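NAD-dependent protein deacylase 2 (Archaeoglobus fulgidus, PDB 4TWJ) removes acetyl and longer acyl groups from lysine side chains in an NAD-dependent reaction, and by deacetylating the chromatin protein Alba represses transcription. Local coordinates at residues Val20-Gly25 against Thr99-Met104; Leu115-Ser120 against Arg172-Ala177. All coordinates share one frame; numbering follows the deposited sequence.

Contact 1: residues Val20-Gly25 against Thr99-Met104; sequences VFTGAG and TQNIDM. With ACT (acetate ion), chain E; ACT (acetate ion), chain F.
Thr-99 OG1 is gripped twice: it meets Thr-22 OG1 at 2.8 Å, either hydroxyl being able to donate, and it accepts the backbone N-H of Asn-101 at 3.0 Å, which closes an ST turn. Thr-99 holds OG1 anti to its backbone N (chi1 -170°), on the same sheet face as the hydroxyl of Thr-22. The latter also bonds to His-106, so a short polar chain runs through a buried place. The backbones of the two threonines pair as parallel neighbours, and Gln-100 N gives a nearly straight bond to Thr-22 O (2.9 Å).

Here two adjacent strands, 18-22 and 94-99, of the sirtuin Rossmann-fold domain end, and their C-terminal loops, Gly-23 to Gly-25 and Gln-100 to Asp-103, belong to the NAD-binding site. Asn-101 spans the gap between them. Its ND2 donates to Gly-23 O at 3.0 Å, with the acceptor almost in the plane of the amide but the N-H coming from above the carbonyl plane. An alanine here would probably leave Gly-23 O without this donor and let the two loops shift relative to each other. Gly-23 suits its place because a side chain would press on Gln-100 NE2.

The extended chain of Gln-100 brings its amide obliquely up to the ring of Phe-21, where NE2 lies 3.2 Å from CE2, the two planes turned 42° apart; NE2 is satisfied by Ser-192. One acetate ion accepts the N-H of Ala-24 and a second that of Ile-102; both are probably from the crystallisation liquor.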
ATOM      1  N   VAL A  20      -2.867   3.033  -9.501  1.00 10.50           N
ATOM      2  CA  VAL A  20      -2.136   3.700  -8.427  1.00 10.55           C
ATOM      3  C   VAL A  20      -1.483   2.650  -7.533  1.00 10.47           C
ATOM      4  O   VAL A  20      -2.101   1.637  -7.213  1.00 10.62           O
ATOM      5  CB  VAL A  20      -3.059   4.623  -7.608  1.00 10.61           C
ATOM      6  CG1 VAL A  20      -2.309   5.230  -6.431  1.00 10.72           C
ATOM      7  CG2 VAL A  20      -3.622   5.713  -8.506  1.00 10.66           C
ATOM      8  N   PHE A  21      -0.232   2.908  -7.154  1.00 10.15           N
ATOM      9  CA  PHE A  21       0.595   1.988  -6.371  1.00 10.12           C
ATOM     10  C   PHE A  21       1.065   2.759  -5.140  1.00 10.32           C
ATOM     11  O   PHE A  21       1.684   3.819  -5.279  1.00 10.25           O
ATOM     12  CB  PHE A  21       1.776   1.535  -7.235  1.00  9.97           C
ATOM     13  CG  PHE A  21       2.774   0.652  -6.534  1.00 10.05           C
ATOM     14  CD1 PHE A  21       2.759  -0.722  -6.728  1.00 10.13           C
ATOM     15  CD2 PHE A  21       3.773   1.201  -5.733  1.00 10.16           C
ATOM     16  CE1 PHE A  21       3.702  -1.537  -6.118  1.00 10.22           C
ATOM     17  CE2 PHE A  21       4.717   0.391  -5.121  1.00 10.27           C
ATOM     18  CZ  PHE A  21       4.677  -0.978  -5.315  1.00 10.26           C
ATOM     19  N   THR A  22       0.762   2.255  -3.944  1.00 10.66           N
ATOM     20  CA  THR A  22       1.085   2.992  -2.719  1.00 11.05           C
ATOM     21  C   THR A  22       1.891   2.193  -1.710  1.00 11.43           C
ATOM     22  O   THR A  22       1.787   0.969  -1.634  1.00 11.23           O
ATOM     23  CB  THR A  22      -0.186   3.525  -2.026  1.00 11.12           C
ATOM     24  OG1 THR A  22      -0.968   2.432  -1.525  1.00 11.44           O
ATOM     25  CG2 THR A  22      -1.018   4.341  -3.005  1.00 11.14           C
ATOM     26  N   GLY A  23       2.680   2.922  -0.925  1.00 12.23           N
ATOM     27  CA  GLY A  23       3.451   2.360   0.180  1.00 12.85           C
ATOM     28  C   GLY A  23       3.283   3.187   1.439  1.00 13.84           C
ATOM     29  O   GLY A  23       2.361   4.007   1.542  1.00 13.80           O
ATOM     30  N   ALA A  24       4.194   2.986   2.388  1.00 14.77           N
ATOM     31  CA  ALA A  24       4.052   3.528   3.745  1.00 16.05           C
ATOM     32  C   ALA A  24       4.030   5.055   3.830  1.00 17.22           C
ATOM     33  O   ALA A  24       3.519   5.604   4.810  1.00 17.73           O
ATOM     34  CB  ALA A  24       5.147   2.974   4.646  1.00 16.32           C
ATOM     35  N   GLY A  25       4.575   5.733   2.821  1.00 18.15           N
ATOM     36  CA  GLY A  25       4.608   7.197   2.791  1.00 19.42           C
ATOM     37  C   GLY A  25       3.242   7.861   2.878  1.00 20.84           C
ATOM     38  O   GLY A  25       3.127   8.993   3.357  1.00 21.47           O
ATOM     39  N   THR A  99      -1.514  -1.786  -3.253  1.00 11.43           N
ATOM     40  CA  THR A  99      -0.890  -1.240  -2.052  1.00 11.70           C
ATOM     41  C   THR A  99      -0.011  -2.245  -1.318  1.00 12.11           C
ATOM     42  O   THR A  99      -0.303  -3.441  -1.275  1.00 11.79           O
ATOM     43  CB  THR A  99      -1.924  -0.631  -1.073  1.00 11.74           C
ATOM     44  OG1 THR A  99      -1.231   0.075  -0.038  1.00 11.71           O
ATOM     45  CG2 THR A  99      -2.813  -1.699  -0.453  1.00 11.76           C
ATOM     46  N   GLN A 100       1.064  -1.721  -0.743  1.00 12.80           N
ATOM     47  CA  GLN A 100       1.955  -2.479   0.119  1.00 13.48           C
ATOM     48  C   GLN A 100       1.495  -2.389   1.572  1.00 13.56           C
ATOM     49  O   GLN A 100       2.050  -3.064   2.436  1.00 13.04           O
ATOM     50  CB  GLN A 100       3.375  -1.924   0.013  1.00 14.45           C
ATOM     51  CG  GLN A 100       3.964  -1.993  -1.387  1.00 15.39           C
ATOM     52  CD  GLN A 100       5.366  -1.427  -1.466  1.00 16.55           C
ATOM     53  OE1 GLN A 100       6.323  -2.054  -1.023  1.00 18.88           O
ATOM     54  NE2 GLN A 100       5.497  -0.238  -2.036  1.00 17.13           N
ATOM     55  N   ASN A 101       0.493  -1.547   1.829  1.00 13.75           N
ATOM     56  CA  ASN A 101       0.066  -1.223   3.190  1.00 14.33           C
ATOM     57  C   ASN A 101      -0.975  -2.192   3.731  1.00 14.83           C
ATOM     58  O   ASN A 101      -1.751  -2.766   2.974  1.00 14.35           O
ATOM     59  CB  ASN A 101      -0.493   0.201   3.235  1.00 14.38           C
ATOM     60  CG  ASN A 101       0.483   1.226   2.696  1.00 14.35           C
ATOM     61  OD1 ASN A 101       1.696   1.052   2.787  1.00 14.50           O
ATOM     62  ND2 ASN A 101      -0.046   2.300   2.119  1.00 14.45           N
ATOM     63  N   ILE A 102      -0.996  -2.344   5.056  1.00 15.64           N
ATOM     64  CA  ILE A 102      -1.829  -3.353   5.715  1.00 16.35           C
ATOM     65  C   ILE A 102      -2.923  -2.735   6.588  1.00 17.19           C
ATOM     66  O   ILE A 102      -3.618  -3.452   7.311  1.00 17.24           O
ATOM     67  CB  ILE A 102      -0.968  -4.305   6.577  1.00 16.53           C
ATOM     68  CG1 ILE A 102      -0.218  -3.543   7.678  1.00 16.83           C
ATOM     69  CG2 ILE A 102       0.014  -5.058   5.691  1.00 16.39           C
ATOM     70  CD1 ILE A 102       0.310  -4.433   8.784  1.00 17.00           C
ATOM     71  N   ASP A 103      -3.082  -1.417   6.481  1.00 18.25           N
ATOM     72  CA  ASP A 103      -3.940  -0.629   7.374  1.00 19.18           C
ATOM     73  C   ASP A 103      -5.361  -0.407   6.852  1.00 19.67           C
ATOM     74  O   ASP A 103      -6.187   0.178   7.554  1.00 19.21           O
ATOM     75  CB  ASP A 103      -3.284   0.733   7.654  1.00 19.86           C
ATOM     76  CG  ASP A 103      -2.901   1.482   6.380  1.00 20.50           C
ATOM     77  OD1 ASP A 103      -1.859   2.158   6.385  1.00 22.41           O
ATOM     78  OD2 ASP A 103      -3.624   1.385   5.369  1.00 20.52           O
ATOM     79  N   MET A 104      -5.630  -0.842   5.619  1.00 19.75           N
ATOM     80  CA  MET A 104      -6.962  -0.750   5.001  1.00 20.54           C
ATOM     81  C   MET A 104      -7.505   0.679   4.854  1.00 19.89           C
ATOM     82  O   MET A 104      -8.712   0.869   4.709  1.00 19.66           O
ATOM     83  CB  MET A 104      -7.972  -1.616   5.768  1.00 21.98           C
ATOM     84  CG  MET A 104      -7.535  -3.059   5.944  1.00 23.25           C
ATOM     85  SD  MET A 104      -8.711  -4.006   6.925  1.00 26.26           S
ATOM     86  CE  MET A 104     -10.034  -4.220   5.744  1.00 25.70           C
TER
HETATM   87  C   ACT E 303       1.475  -0.090   6.542  1.00 35.71           C
HETATM   88  O   ACT E 303       0.246   0.069   6.678  1.00 35.78           O
HETATM   89  OXT ACT E 303       1.960  -1.191   6.204  1.00 35.39           O
HETATM   90  CH3 ACT E 303       2.394   1.069   6.790  1.00 36.17           C
HETATM   91  C   ACT F 304       8.136   2.732   1.604  1.00 34.89           C
HETATM   92  O   ACT F 304       9.075   2.559   0.800  1.00 35.58           O
HETATM   93  OXT ACT F 304       7.169   1.945   1.660  1.00 35.37           O
HETATM   94  CH3 ACT F 304       8.174   3.919   2.520  1.00 35.31           C

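Contact 2: residues Leu115-Ser120 against Arg172-Ala177; sequences LELHGS and RTLFEA
Leu-115 reaches from edge strand 114-116 onto the side of helix 171-182, its forked tip set against the Glu-176 and Ala-177 turn. CD1 lies against the helix backbone, 3.7 Å from Ala-177 N, while CD2 rests on the CB of Glu-176 at 3.9 Å. The leucine and glutamate side chains cross at about a right angle. Glu-176 bends at chi2 (-63°), and its carboxylate leads away from the leucine, so the leucine meets the CB and backbone of this residue and not its charge.

Ala-177 is the shallow spot on the helix: its single methyl group leaves room for two leucines. Leu-117 CD2 comes to 3.8 Å from Ala-177 CB, and Leu-115 CD1 touches the same methyl. From the helix, the answering bump is Thr-173. Its chi1 of -59° puts OG1 beside the backbone N and CG2 anti to it, and the methyl points into the dip between Leu-115 and Leu-117, 4.1 Å from Leu-115 CB and 3.5 Å from Glu-116 O. A beta-branched threonine fits well, offering a methyl to the leucines and a hydroxyl to water. Leu-174 adds a looser touch on Leu-117.

The contact lays a helix over the edge strand of the parallel Rossmann-fold sheet and over the start of the type I turn that runs from Glu-116 to Gly-119 and carries His-118, the predicted proton acceptor. Ile-98 of the next strand and Leu-202 of helix 201-208 extend the apolar layer around Leu-117 and Ala-177.

One water links the two sides by polar bonds, donating to Glu-116 O at 2.7 Å and lying 3.0 Å from Thr-173 OG1. Glu-116 O thus takes both this water and the N-H of Gly-119; its polar link to the helix is indirect, and the join otherwise rests on the fit of apolar groups.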
ATOM      1  N   LEU A 115      -5.865  -3.911  -4.271  1.00 13.79           N
ATOM      2  CA  LEU A 115      -5.068  -5.132  -4.239  1.00 13.40           C
ATOM      3  C   LEU A 115      -4.029  -5.036  -3.123  1.00 13.25           C
ATOM      4  O   LEU A 115      -3.052  -4.285  -3.222  1.00 12.78           O
ATOM      5  CB  LEU A 115      -4.397  -5.365  -5.597  1.00 13.36           C
ATOM      6  CG  LEU A 115      -5.368  -5.585  -6.761  1.00 13.43           C
ATOM      7  CD1 LEU A 115      -4.633  -5.578  -8.094  1.00 13.47           C
ATOM      8  CD2 LEU A 115      -6.142  -6.885  -6.582  1.00 13.65           C
ATOM      9  N   GLU A 116      -4.265  -5.791  -2.051  1.00 12.97           N
ATOM     10  CA  GLU A 116      -3.412  -5.764  -0.864  1.00 13.06           C
ATOM     11  C   GLU A 116      -2.277  -6.773  -1.004  1.00 12.69           C
ATOM     12  O   GLU A 116      -2.411  -7.948  -0.644  1.00 12.37           O
ATOM     13  CB  GLU A 116      -4.243  -6.035   0.396  1.00 13.63           C
ATOM     14  CG  GLU A 116      -5.230  -4.921   0.707  1.00 14.21           C
ATOM     15  CD  GLU A 116      -6.094  -5.211   1.916  1.00 14.76           C
ATOM     16  OE1 GLU A 116      -6.197  -4.328   2.790  1.00 15.23           O
ATOM     17  OE2 GLU A 116      -6.671  -6.316   1.985  1.00 15.81           O
ATOM     18  N   LEU A 117      -1.158  -6.300  -1.544  1.00 12.11           N
ATOM     19  CA  LEU A 117      -0.001  -7.149  -1.808  1.00 12.05           C
ATOM     20  C   LEU A 117       0.517  -7.848  -0.564  1.00 12.21           C
ATOM     21  O   LEU A 117       1.001  -8.974  -0.644  1.00 12.09           O
ATOM     22  CB  LEU A 117       1.139  -6.325  -2.403  1.00 11.98           C
ATOM     23  CG  LEU A 117       0.899  -5.714  -3.783  1.00 12.09           C
ATOM     24  CD1 LEU A 117       2.113  -4.882  -4.169  1.00 12.13           C
ATOM     25  CD2 LEU A 117       0.607  -6.776  -4.829  1.00 12.08           C
ATOM     26  N   HIS A 118       0.426  -7.176   0.577  1.00 12.32           N
ATOM     27  CA  HIS A 118       0.974  -7.707   1.819  1.00 12.55           C
ATOM     28  C   HIS A 118      -0.103  -8.057   2.835  1.00 13.20           C
ATOM     29  O   HIS A 118       0.182  -8.167   4.033  1.00 13.30           O
ATOM     30  CB  HIS A 118       1.969  -6.711   2.398  1.00 12.42           C
ATOM     31  CG  HIS A 118       3.123  -6.434   1.487  1.00 12.26           C
ATOM     32  ND1 HIS A 118       3.727  -5.200   1.400  1.00 12.33           N
ATOM     33  CD2 HIS A 118       3.777  -7.236   0.613  1.00 12.37           C
ATOM     34  CE1 HIS A 118       4.711  -5.255   0.520  1.00 12.27           C
ATOM     35  NE2 HIS A 118       4.762  -6.480   0.027  1.00 12.32           N
ATOM     36  N   GLY A 119      -1.323  -8.267   2.348  1.00 13.71           N
ATOM     37  CA  GLY A 119      -2.452  -8.610   3.206  1.00 14.37           C
ATOM     38  C   GLY A 119      -2.882  -7.461   4.093  1.00 15.02           C
ATOM     39  O   GLY A 119      -2.711  -6.291   3.743  1.00 14.80           O
ATOM     40  N   SER A 120      -3.445  -7.793   5.252  1.00 15.80           N
ATOM     41  CA  SER A 120      -3.921  -6.779   6.191  1.00 16.72           C
ATOM     42  C   SER A 120      -4.121  -7.377   7.573  1.00 17.30           C
ATOM     43  O   SER A 120      -4.068  -8.591   7.740  1.00 16.96           O
ATOM     44  CB  SER A 120      -5.247  -6.183   5.717  1.00 17.12           C
ATOM     45  OG  SER A 120      -6.319  -7.078   5.958  1.00 17.56           O
ATOM     46  N   ARG A 172      -3.052 -15.074  -5.891  1.00 16.16           N
ATOM     47  CA  ARG A 172      -4.137 -14.480  -6.673  1.00 15.85           C
ATOM     48  C   ARG A 172      -3.968 -12.968  -6.753  1.00 15.45           C
ATOM     49  O   ARG A 172      -4.071 -12.387  -7.831  1.00 15.31           O
ATOM     50  CB  ARG A 172      -5.500 -14.823  -6.068  1.00 16.32           C
ATOM     51  N   THR A 173      -3.688 -12.350  -5.609  1.00 14.73           N
ATOM     52  CA  THR A 173      -3.527 -10.898  -5.522  1.00 14.27           C
ATOM     53  C   THR A 173      -2.330 -10.439  -6.347  1.00 13.83           C
ATOM     54  O   THR A 173      -2.419  -9.454  -7.079  1.00 13.30           O
ATOM     55  CB  THR A 173      -3.365 -10.446  -4.058  1.00 14.60           C
ATOM     56  OG1 THR A 173      -4.524 -10.845  -3.313  1.00 15.16           O
ATOM     57  CG2 THR A 173      -3.206  -8.936  -3.958  1.00 14.51           C
ATOM     58  N   LEU A 174      -1.218 -11.162  -6.244  1.00 13.31           N
ATOM     59  CA  LEU A 174      -0.021 -10.801  -7.002  1.00 13.33           C
ATOM     60  C   LEU A 174      -0.272 -10.916  -8.506  1.00 13.31           C
ATOM     61  O   LEU A 174       0.112 -10.026  -9.258  1.00 13.17           O
ATOM     62  CB  LEU A 174       1.177 -11.664  -6.594  1.00 13.39           C
ATOM     63  CG  LEU A 174       2.509 -11.291  -7.257  1.00 13.58           C
ATOM     64  CD1 LEU A 174       2.846  -9.819  -7.062  1.00 13.64           C
ATOM     65  CD2 LEU A 174       3.621 -12.180  -6.725  1.00 13.68           C
ATOM     66  N   PHE A 175      -0.920 -12.000  -8.937  1.00 13.51           N
ATOM     67  CA  PHE A 175      -1.286 -12.168 -10.353  1.00 13.86           C
ATOM     68  C   PHE A 175      -2.112 -10.987 -10.846  1.00 13.72           C
ATOM     69  O   PHE A 175      -1.824 -10.417 -11.898  1.00 13.55           O
ATOM     70  CB  PHE A 175      -2.073 -13.472 -10.575  1.00 14.17           C
ATOM     71  CG  PHE A 175      -2.620 -13.631 -11.977  1.00 14.69           C
ATOM     72  CD1 PHE A 175      -3.955 -13.355 -12.258  1.00 14.87           C
ATOM     73  CD2 PHE A 175      -1.799 -14.058 -13.011  1.00 15.21           C
ATOM     74  CE1 PHE A 175      -4.457 -13.501 -13.543  1.00 15.11           C
ATOM     75  CE2 PHE A 175      -2.295 -14.207 -14.300  1.00 15.26           C
ATOM     76  CZ  PHE A 175      -3.625 -13.927 -14.566  1.00 15.29           C
ATOM     77  N   GLU A 176      -3.134 -10.610 -10.083  1.00 13.82           N
ATOM     78  CA  GLU A 176      -4.001  -9.505 -10.487  1.00 14.12           C
ATOM     79  C   GLU A 176      -3.205  -8.209 -10.600  1.00 13.16           C
ATOM     80  O   GLU A 176      -3.414  -7.430 -11.527  1.00 12.79           O
ATOM     81  CB  GLU A 176      -5.168  -9.322  -9.508  1.00 15.33           C
ATOM     82  CG  GLU A 176      -6.204 -10.436  -9.567  1.00 16.75           C
ATOM     83  CD  GLU A 176      -6.909 -10.529 -10.910  1.00 18.00           C
ATOM     84  OE1 GLU A 176      -7.156 -11.666 -11.370  1.00 20.31           O
ATOM     85  OE2 GLU A 176      -7.216  -9.478 -11.505  1.00 19.54           O
ATOM     86  N   ALA A 177      -2.293  -7.988  -9.658  1.00 12.48           N
ATOM     87  CA  ALA A 177      -1.469  -6.779  -9.652  1.00 11.94           C
ATOM     88  C   ALA A 177      -0.537  -6.744 -10.862  1.00 11.85           C
ATOM     89  O   ALA A 177      -0.356  -5.692 -11.478  1.00 11.54           O
ATOM     90  CB  ALA A 177      -0.674  -6.680  -8.360  1.00 11.93           C
TER
HETATM   91  O   HOH W   1      -4.356  -9.815  -0.466  1.00 21.67           O

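Contacts 1 and 2 lie side by side on one parallel sheet, their centres about 11 Å apart. Strand 94-99 joins them: it pairs with strand 18-22 in contact 1 and with edge strand 114-116 of contact 2, where Thr-99 N lies 2.9 Å from Leu-115 O, a probable hydrogen bond. Beyond the strand ends, Gln-100 O lies 2.9 Å from His-118 ND1, a probable hydrogen bond that is likely to fix the rotation of the imidazole of the predicted proton acceptor. Ile-102 CG2 also packs on His-118 O. Around this junction the bound peptide's modified side chain touches Ile-102 and His-118, while its backbone meets Leu-174 on the helix.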